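Local coordinates for large ribosomal subunit protein uL10 (Thermotoga maritima, PDB 1ZAV) that forms part of the ribosomal stalk, binding large-subunit rRNA and L7/L12 dimers and helping the ribosome engage GTP-bound translation factors, at residues T22-F27 against E95-I100; A53-V58 against P82-Y87. All coordinates share one frame; numbering follows the deposited sequence.

Contact 1 of 2, residues T22-F27 against E95-I100; sequences TSLILF and EAVKII
Leu24 and Leu26 of strand 24-28 meet Ala96, Val97 and Ile100 of helix 94-106 in a purely apolar helix-on-sheet packing, buried in the globular alpha/beta part of the protein. Over these residues the helix runs nearly parallel to the strand, with 20° between the two directions and 10.1 Å between the axes, a usual spacing for a helix lying on a sheet. Alternate strand residues face the helix, and the i, i+1, i+4 pattern of Ala96, Val97 and Ile100 answers them from the other side.

Leu24 does most of its touching with one methyl. Its CG stands anti to the backbone N (chi1 165°); of the two methyls beyond it, CD2 packs closer to Val97, 3.7 Å from its CG2. The same CD2 of Leu24 also lies 4.0 Å from CB of Ala96, so this methyl reaches two successive helix residues. Val97 splits its two branches between the leucines: while CG2 serves Leu24, CG1 sits 4.1 Å from CD1 of Leu26. In both pairs the side chains cross obliquely. CD1 of Leu26 is also approached by CG2 of Ile100, more loosely, at 4.4 Å.

Val97 also touches Val129 and Ile132 of helix 126-133. On a flank of the helix, Ile99 packs against helix 35-49. Phe27 points to the other face of the sheet and meets the ring of Phe78.

No hydrogen bond joins the two segments, and 190 Å² is buried between them, counting both sides. With methyl groups alone at the interface, the contact has no directional bond to fix its register; the position of the helix over the strand rests on the fit of branched side chains and on exclusion of water.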
ATOM      1  N   THR A  22      -7.728 -18.540  20.587  1.00 50.82           N
ATOM      2  CA  THR A  22      -6.889 -18.669  19.395  1.00 48.90           C
ATOM      3  C   THR A  22      -6.869 -17.413  18.538  1.00 48.00           C
ATOM      4  O   THR A  22      -7.822 -16.632  18.547  1.00 49.68           O
ATOM      5  CB  THR A  22      -7.380 -19.816  18.520  1.00 47.97           C
ATOM      6  OG1 THR A  22      -8.797 -19.687  18.326  1.00 47.49           O
ATOM      7  CG2 THR A  22      -7.062 -21.151  19.176  1.00 49.18           C
ATOM      8  N   SER A  23      -5.779 -17.226  17.795  1.00 45.13           N
ATOM      9  CA  SER A  23      -5.634 -16.074  16.915  1.00 42.77           C
ATOM     10  C   SER A  23      -5.787 -16.546  15.467  1.00 41.59           C
ATOM     11  O   SER A  23      -5.853 -15.745  14.537  1.00 41.35           O
ATOM     12  CB  SER A  23      -4.269 -15.411  17.120  1.00 43.71           C
ATOM     13  OG  SER A  23      -3.211 -16.246  16.678  1.00 43.16           O
ATOM     14  N   LEU A  24      -5.848 -17.859  15.299  1.00 39.36           N
ATOM     15  CA  LEU A  24      -6.010 -18.476  13.995  1.00 40.02           C
ATOM     16  C   LEU A  24      -6.650 -19.847  14.137  1.00 39.27           C
ATOM     17  O   LEU A  24      -6.330 -20.610  15.052  1.00 40.57           O
ATOM     18  CB  LEU A  24      -4.648 -18.632  13.282  1.00 36.85           C
ATOM     19  CG  LEU A  24      -4.668 -19.593  12.080  1.00 37.26           C
ATOM     20  CD1 LEU A  24      -5.475 -18.956  10.958  1.00 40.27           C
ATOM     21  CD2 LEU A  24      -3.251 -19.892  11.580  1.00 36.47           C
ATOM     22  N   ILE A  25      -7.578 -20.127  13.234  1.00 38.77           N
ATOM     23  CA  ILE A  25      -8.255 -21.406  13.137  1.00 39.20           C
ATOM     24  C   ILE A  25      -8.358 -21.584  11.622  1.00 39.69           C
ATOM     25  O   ILE A  25      -9.061 -20.829  10.955  1.00 40.14           O
ATOM     26  CB  ILE A  25      -9.693 -21.390  13.748  1.00 40.48           C
ATOM     27  CG1 ILE A  25      -9.627 -21.125  15.255  1.00 42.89           C
ATOM     28  CG2 ILE A  25     -10.368 -22.737  13.515  1.00 42.44           C
ATOM     29  CD1 ILE A  25     -11.014 -20.982  15.927  1.00 45.37           C
ATOM     30  N   LEU A  26      -7.617 -22.541  11.076  1.00 39.16           N
ATOM     31  CA  LEU A  26      -7.658 -22.804   9.645  1.00 39.90           C
ATOM     32  C   LEU A  26      -8.079 -24.255   9.434  1.00 40.02           C
ATOM     33  O   LEU A  26      -7.534 -25.180  10.046  1.00 42.32           O
ATOM     34  CB  LEU A  26      -6.289 -22.507   9.004  1.00 39.64           C
ATOM     35  CG  LEU A  26      -6.157 -22.731   7.491  1.00 37.92           C
ATOM     36  CD1 LEU A  26      -5.009 -21.911   6.925  1.00 38.92           C
ATOM     37  CD2 LEU A  26      -5.960 -24.208   7.219  1.00 40.58           C
ATOM     38  N   PHE A  27      -9.070 -24.451   8.568  1.00 38.39           N
ATOM     39  CA  PHE A  27      -9.597 -25.775   8.300  1.00 39.44           C
ATOM     40  C   PHE A  27      -8.992 -26.365   7.050  1.00 41.41           C
ATOM     41  O   PHE A  27      -9.039 -25.744   5.992  1.00 43.15           O
ATOM     42  CB  PHE A  27     -11.106 -25.681   8.156  1.00 38.16           C
ATOM     43  CG  PHE A  27     -11.772 -25.079   9.357  1.00 38.46           C
ATOM     44  CD1 PHE A  27     -12.086 -25.871  10.461  1.00 40.91           C
ATOM     45  CD2 PHE A  27     -12.070 -23.718   9.393  1.00 40.29           C
ATOM     46  CE1 PHE A  27     -12.695 -25.312  11.594  1.00 37.98           C
ATOM     47  CE2 PHE A  27     -12.680 -23.146  10.522  1.00 43.45           C
ATOM     48  CZ  PHE A  27     -12.991 -23.951  11.621  1.00 40.00           C
ATOM     49  N   GLU A  95       2.627 -16.742  10.190  1.00 41.07           N
ATOM     50  CA  GLU A  95       3.634 -17.726   9.813  1.00 40.88           C
ATOM     51  C   GLU A  95       3.108 -19.171   9.719  1.00 40.14           C
ATOM     52  O   GLU A  95       3.633 -19.977   8.956  1.00 36.93           O
ATOM     53  CB  GLU A  95       4.808 -17.669  10.794  1.00 42.99           C
ATOM     54  CG  GLU A  95       5.869 -18.733  10.546  1.00 47.62           C
ATOM     55  CD  GLU A  95       6.616 -18.526   9.239  1.00 50.28           C
ATOM     56  OE1 GLU A  95       7.348 -19.450   8.819  1.00 52.01           O
ATOM     57  OE2 GLU A  95       6.477 -17.439   8.639  1.00 49.79           O
ATOM     58  N   ALA A  96       2.085 -19.508  10.501  1.00 38.45           N
ATOM     59  CA  ALA A  96       1.538 -20.863  10.458  1.00 36.83           C
ATOM     60  C   ALA A  96       0.797 -21.089   9.144  1.00 37.61           C
ATOM     61  O   ALA A  96       0.817 -22.188   8.588  1.00 36.18           O
ATOM     62  CB  ALA A  96       0.593 -21.103  11.645  1.00 39.56           C
ATOM     63  N   VAL A  97       0.126 -20.056   8.654  1.00 39.15           N
ATOM     64  CA  VAL A  97      -0.586 -20.192   7.388  1.00 40.90           C
ATOM     65  C   VAL A  97       0.456 -20.462   6.288  1.00 40.90           C
ATOM     66  O   VAL A  97       0.293 -21.369   5.469  1.00 40.94           O
ATOM     67  CB  VAL A  97      -1.391 -18.926   7.061  1.00 41.62           C
ATOM     68  CG1 VAL A  97      -2.166 -19.127   5.750  1.00 38.51           C
ATOM     69  CG2 VAL A  97      -2.367 -18.610   8.216  1.00 38.88           C
ATOM     70  N   LYS A  98       1.538 -19.692   6.294  1.00 44.28           N
ATOM     71  CA  LYS A  98       2.606 -19.868   5.304  1.00 44.50           C
ATOM     72  C   LYS A  98       3.187 -21.273   5.355  1.00 45.18           C
ATOM     73  O   LYS A  98       3.461 -21.887   4.318  1.00 45.07           O
ATOM     74  CB  LYS A  98       3.734 -18.864   5.545  1.00 47.91           C
ATOM     75  CG  LYS A  98       4.852 -18.944   4.501  1.00 51.29           C
ATOM     76  CD  LYS A  98       6.115 -18.229   4.958  1.00 55.92           C
ATOM     77  CE  LYS A  98       5.825 -16.819   5.460  1.00 59.57           C
ATOM     78  NZ  LYS A  98       5.239 -15.938   4.408  1.00 62.95           N
ATOM     79  N   ILE A  99       3.398 -21.775   6.571  1.00 45.40           N
ATOM     80  CA  ILE A  99       3.949 -23.107   6.753  1.00 43.86           C
ATOM     81  C   ILE A  99       3.075 -24.205   6.144  1.00 43.63           C
ATOM     82  O   ILE A  99       3.574 -25.080   5.438  1.00 39.27           O
ATOM     83  CB  ILE A  99       4.197 -23.417   8.271  1.00 44.00           C
ATOM     84  CG1 ILE A  99       5.336 -22.537   8.795  1.00 45.52           C
ATOM     85  CG2 ILE A  99       4.555 -24.895   8.469  1.00 40.89           C
ATOM     86  CD1 ILE A  99       5.558 -22.619  10.298  1.00 41.99           C
ATOM     87  N   ILE A 100       1.769 -24.170   6.399  1.00 40.48           N
ATOM     88  CA  ILE A 100       0.919 -25.218   5.863  1.00 39.53           C
ATOM     89  C   ILE A 100       0.667 -25.022   4.371  1.00 38.84           C
ATOM     90  O   ILE A 100       0.438 -25.984   3.638  1.00 39.67           O
ATOM     91  CB  ILE A 100      -0.430 -25.302   6.619  1.00 37.81           C
ATOM     92  CG1 ILE A 100      -1.132 -26.621   6.274  1.00 37.97           C
ATOM     93  CG2 ILE A 100      -1.296 -24.114   6.262  1.00 37.98           C
ATOM     94  CD1 ILE A 100      -2.411 -26.863   7.062  1.00 40.84           C
TER

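Contact 2 of 2, residues A53-V58 against P82-Y87; sequences ARFRVV and PTAVLY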
ATOM      1  N   ALA A  53       1.234 -23.653  18.495  1.00 41.08           N
ATOM      2  CA  ALA A  53       0.408 -24.013  17.353  1.00 42.94           C
ATOM      3  C   ALA A  53       0.180 -25.514  17.364  1.00 43.32           C
ATOM      4  O   ALA A  53       1.046 -26.282  17.799  1.00 41.76           O
ATOM      5  CB  ALA A  53       1.094 -23.591  16.050  1.00 41.58           C
ATOM      6  N   ARG A  54      -0.987 -25.927  16.882  1.00 41.61           N
ATOM      7  CA  ARG A  54      -1.344 -27.337  16.819  1.00 42.98           C
ATOM      8  C   ARG A  54      -2.023 -27.646  15.498  1.00 42.90           C
ATOM      9  O   ARG A  54      -2.664 -26.777  14.922  1.00 40.38           O
ATOM     10  CB  ARG A  54      -2.314 -27.689  17.954  1.00 47.17           C
ATOM     11  CG  ARG A  54      -1.695 -27.639  19.324  1.00 52.36           C
ATOM     12  CD  ARG A  54      -0.579 -28.662  19.402  1.00 57.38           C
ATOM     13  NE  ARG A  54       0.206 -28.538  20.620  1.00 60.33           N
ATOM     14  CZ  ARG A  54      -0.268 -28.744  21.841  1.00 63.64           C
ATOM     15  NH1 ARG A  54      -1.542 -29.088  22.010  1.00 66.36           N
ATOM     16  NH2 ARG A  54       0.536 -28.619  22.888  1.00 62.79           N
ATOM     17  N   PHE A  55      -1.855 -28.876  15.017  1.00 41.19           N
ATOM     18  CA  PHE A  55      -2.507 -29.332  13.793  1.00 43.39           C
ATOM     19  C   PHE A  55      -3.088 -30.695  14.137  1.00 45.31           C
ATOM     20  O   PHE A  55      -2.347 -31.665  14.313  1.00 43.68           O
ATOM     21  CB  PHE A  55      -1.527 -29.486  12.615  1.00 40.17           C
ATOM     22  CG  PHE A  55      -2.213 -29.810  11.312  1.00 41.03           C
ATOM     23  CD1 PHE A  55      -3.042 -28.869  10.700  1.00 39.40           C
ATOM     24  CD2 PHE A  55      -2.082 -31.069  10.727  1.00 39.02           C
ATOM     25  CE1 PHE A  55      -3.738 -29.177   9.526  1.00 39.04           C
ATOM     26  CE2 PHE A  55      -2.770 -31.392   9.553  1.00 41.55           C
ATOM     27  CZ  PHE A  55      -3.605 -30.440   8.949  1.00 41.89           C
ATOM     28  N   ARG A  56      -4.412 -30.768  14.238  1.00 46.39           N
ATOM     29  CA  ARG A  56      -5.074 -32.019  14.582  1.00 49.62           C
ATOM     30  C   ARG A  56      -6.298 -32.324  13.724  1.00 50.96           C
ATOM     31  O   ARG A  56      -7.079 -31.430  13.396  1.00 48.43           O
ATOM     32  CB  ARG A  56      -5.521 -31.999  16.047  1.00 52.32           C
ATOM     33  CG  ARG A  56      -4.414 -31.822  17.067  1.00 57.46           C
ATOM     34  CD  ARG A  56      -4.932 -32.131  18.472  1.00 60.53           C
ATOM     35  NE  ARG A  56      -5.971 -31.201  18.912  1.00 63.45           N
ATOM     36  CZ  ARG A  56      -6.666 -31.333  20.041  1.00 64.40           C
ATOM     37  NH1 ARG A  56      -6.436 -32.363  20.849  1.00 65.53           N
ATOM     38  NH2 ARG A  56      -7.582 -30.432  20.375  1.00 62.39           N
ATOM     39  N   VAL A  57      -6.451 -33.593  13.360  1.00 52.92           N
ATOM     40  CA  VAL A  57      -7.608 -34.025  12.587  1.00 55.90           C
ATOM     41  C   VAL A  57      -8.702 -34.152  13.634  1.00 56.51           C
ATOM     42  O   VAL A  57      -8.524 -34.847  14.637  1.00 55.62           O
ATOM     43  CB  VAL A  57      -7.384 -35.402  11.931  1.00 57.29           C
ATOM     44  CG1 VAL A  57      -8.687 -35.892  11.302  1.00 58.15           C
ATOM     45  CG2 VAL A  57      -6.290 -35.301  10.868  1.00 58.62           C
ATOM     46  N   VAL A  58      -9.821 -33.468  13.417  1.00 58.18           N
ATOM     47  CA  VAL A  58     -10.917 -33.506  14.378  1.00 59.62           C
ATOM     48  C   VAL A  58     -12.275 -33.714  13.718  1.00 60.11           C
ATOM     49  O   VAL A  58     -12.617 -33.056  12.733  1.00 60.40           O
ATOM     50  CB  VAL A  58     -10.971 -32.205  15.210  1.00 59.15           C
ATOM     51  CG1 VAL A  58     -12.079 -32.301  16.260  1.00 60.18           C
ATOM     52  CG2 VAL A  58      -9.629 -31.960  15.875  1.00 60.28           C
ATOM     53  N   PRO A  82     -14.239 -35.082   6.495  1.00 65.82           N
ATOM     54  CA  PRO A  82     -13.161 -35.123   7.494  1.00 65.02           C
ATOM     55  C   PRO A  82     -12.299 -33.866   7.392  1.00 61.55           C
ATOM     56  O   PRO A  82     -11.779 -33.538   6.323  1.00 62.33           O
ATOM     57  CB  PRO A  82     -12.403 -36.405   7.139  1.00 66.29           C
ATOM     58  CG  PRO A  82     -12.721 -36.609   5.679  1.00 66.97           C
ATOM     59  CD  PRO A  82     -14.175 -36.253   5.606  1.00 66.66           C
ATOM     60  N   THR A  83     -12.160 -33.163   8.508  1.00 58.55           N
ATOM     61  CA  THR A  83     -11.410 -31.916   8.521  1.00 54.72           C
ATOM     62  C   THR A  83     -10.402 -31.801   9.650  1.00 53.14           C
ATOM     63  O   THR A  83     -10.702 -32.095  10.806  1.00 55.15           O
ATOM     64  CB  THR A  83     -12.369 -30.723   8.617  1.00 54.32           C
ATOM     65  OG1 THR A  83     -13.388 -30.847   7.616  1.00 53.80           O
ATOM     66  CG2 THR A  83     -11.617 -29.417   8.412  1.00 53.20           C
ATOM     67  N   ALA A  84      -9.195 -31.373   9.303  1.00 49.31           N
ATOM     68  CA  ALA A  84      -8.146 -31.189  10.289  1.00 46.69           C
ATOM     69  C   ALA A  84      -8.177 -29.711  10.627  1.00 44.56           C
ATOM     70  O   ALA A  84      -8.661 -28.897   9.834  1.00 43.85           O
ATOM     71  CB  ALA A  84      -6.793 -31.576   9.704  1.00 46.91           C
ATOM     72  N   VAL A  85      -7.663 -29.352  11.795  1.00 40.77           N
ATOM     73  CA  VAL A  85      -7.682 -27.963  12.191  1.00 39.40           C
ATOM     74  C   VAL A  85      -6.320 -27.461  12.657  1.00 39.54           C
ATOM     75  O   VAL A  85      -5.658 -28.089  13.485  1.00 41.44           O
ATOM     76  CB  VAL A  85      -8.756 -27.742  13.307  1.00 38.48           C
ATOM     77  CG1 VAL A  85      -8.350 -28.429  14.593  1.00 35.76           C
ATOM     78  CG2 VAL A  85      -8.958 -26.294  13.543  1.00 41.81           C
ATOM     79  N   LEU A  86      -5.913 -26.322  12.109  0.50 41.06           N
ATOM     80  CA  LEU A  86      -4.640 -25.696  12.446  0.50 40.62           C
ATOM     81  C   LEU A  86      -4.958 -24.455  13.264  0.50 40.15           C
ATOM     82  O   LEU A  86      -5.621 -23.544  12.775  0.50 41.25           O
ATOM     83  CB  LEU A  86      -3.901 -25.301  11.161  0.50 41.77           C
ATOM     84  CG  LEU A  86      -2.514 -24.653  11.203  0.50 43.70           C
ATOM     85  CD1 LEU A  86      -2.018 -24.456   9.772  0.50 44.33           C
ATOM     86  CD2 LEU A  86      -2.566 -23.319  11.919  0.50 42.41           C
ATOM     87  N   TYR A  87      -4.503 -24.407  14.511  1.00 37.25           N
ATOM     88  CA  TYR A  87      -4.780 -23.235  15.321  1.00 37.87           C
ATOM     89  C   TYR A  87      -3.565 -22.737  16.064  1.00 37.78           C
ATOM     90  O   TYR A  87      -2.638 -23.504  16.340  1.00 39.50           O
ATOM     91  CB  TYR A  87      -5.960 -23.495  16.274  1.00 38.84           C
ATOM     92  CG  TYR A  87      -5.772 -24.632  17.244  1.00 39.93           C
ATOM     93  CD1 TYR A  87      -4.990 -24.482  18.383  1.00 42.89           C
ATOM     94  CD2 TYR A  87      -6.412 -25.848  17.040  1.00 42.86           C
ATOM     95  CE1 TYR A  87      -4.855 -25.516  19.304  1.00 43.43           C
ATOM     96  CE2 TYR A  87      -6.284 -26.891  17.951  1.00 44.00           C
ATOM     97  CZ  TYR A  87      -5.508 -26.714  19.081  1.00 44.44           C
ATOM     98  OH  TYR A  87      -5.401 -27.739  19.984  1.00 46.45           O
TER
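A chi1 of 60° sets CG of Tyr87 between the backbone N and the carbonyl carbon, and the ring beyond it lies beside Arg54 of the adjacent strand, with Arg54 CB over one face. That CH-pi contact measures 3.9 Å from Arg54 CB to the ring centroid. Arg56 NE comes to the ring edge at the hydroxyl end, 3.7 Å from Tyr87 OH, its guanidinium plane turned 82° from the ring plane. On the opposite face of the sheet, Phe55 has CG anti to the backbone N (chi1 -174°); farther out, its CZ rests 3.5 Å from CB of Ala84, while CB of Leu86 meets CD1 at the ring edge at 3.7 Å.

Between these two sets of side chains the segments are antiparallel neighbours in the five-stranded sheet, 53-58 being an outermost strand within the chain. Arg54 with Tyr87 and Arg56 with Val85 are hydrogen-bonded pairs, each closed by two bonds; the shortest is Val85 N to Arg56 O, at 2.7 Å. Phe55 with Leu86 and Val57 with Ala84 are non-hydrogen-bonded pairs, the latter with its CA atoms only 3.7 Å apart.

The two faces differ in what covers them. Phe55 packs into Leu38, Leu41 and Leu45 of helix 35-49 and meets Phe30 edge-to-face. Across the sheet, Tyr87 leans on Ile18 and Phe19 of helix 5-19, and Met15 of that helix touches Arg56 and Val58.

How the contacts relate
From the N terminus, helix 5-19 leads into strand 24-28, the first half of contact 1. After helix 35-49 the chain lays down strand 53-58, passes through helix 60-69 and returns as strand 83-88, closing contact 2 as a sheet pairing. Helix 94-106 follows directly and closes contact 1, so contact 2 is nested within the longer loop. Strand 83-88 lies between 24-28 and 53-58 in the sheet and joins the two contacts: a probable hydrogen bond links Leu26 N to Leu86 O at 2.8 Å, and in one of its two conformers Leu86 packs against Leu24 and Ile100. One face of the contact 2 strands adjoins the core of contact 1; the other lies against helix 5-19.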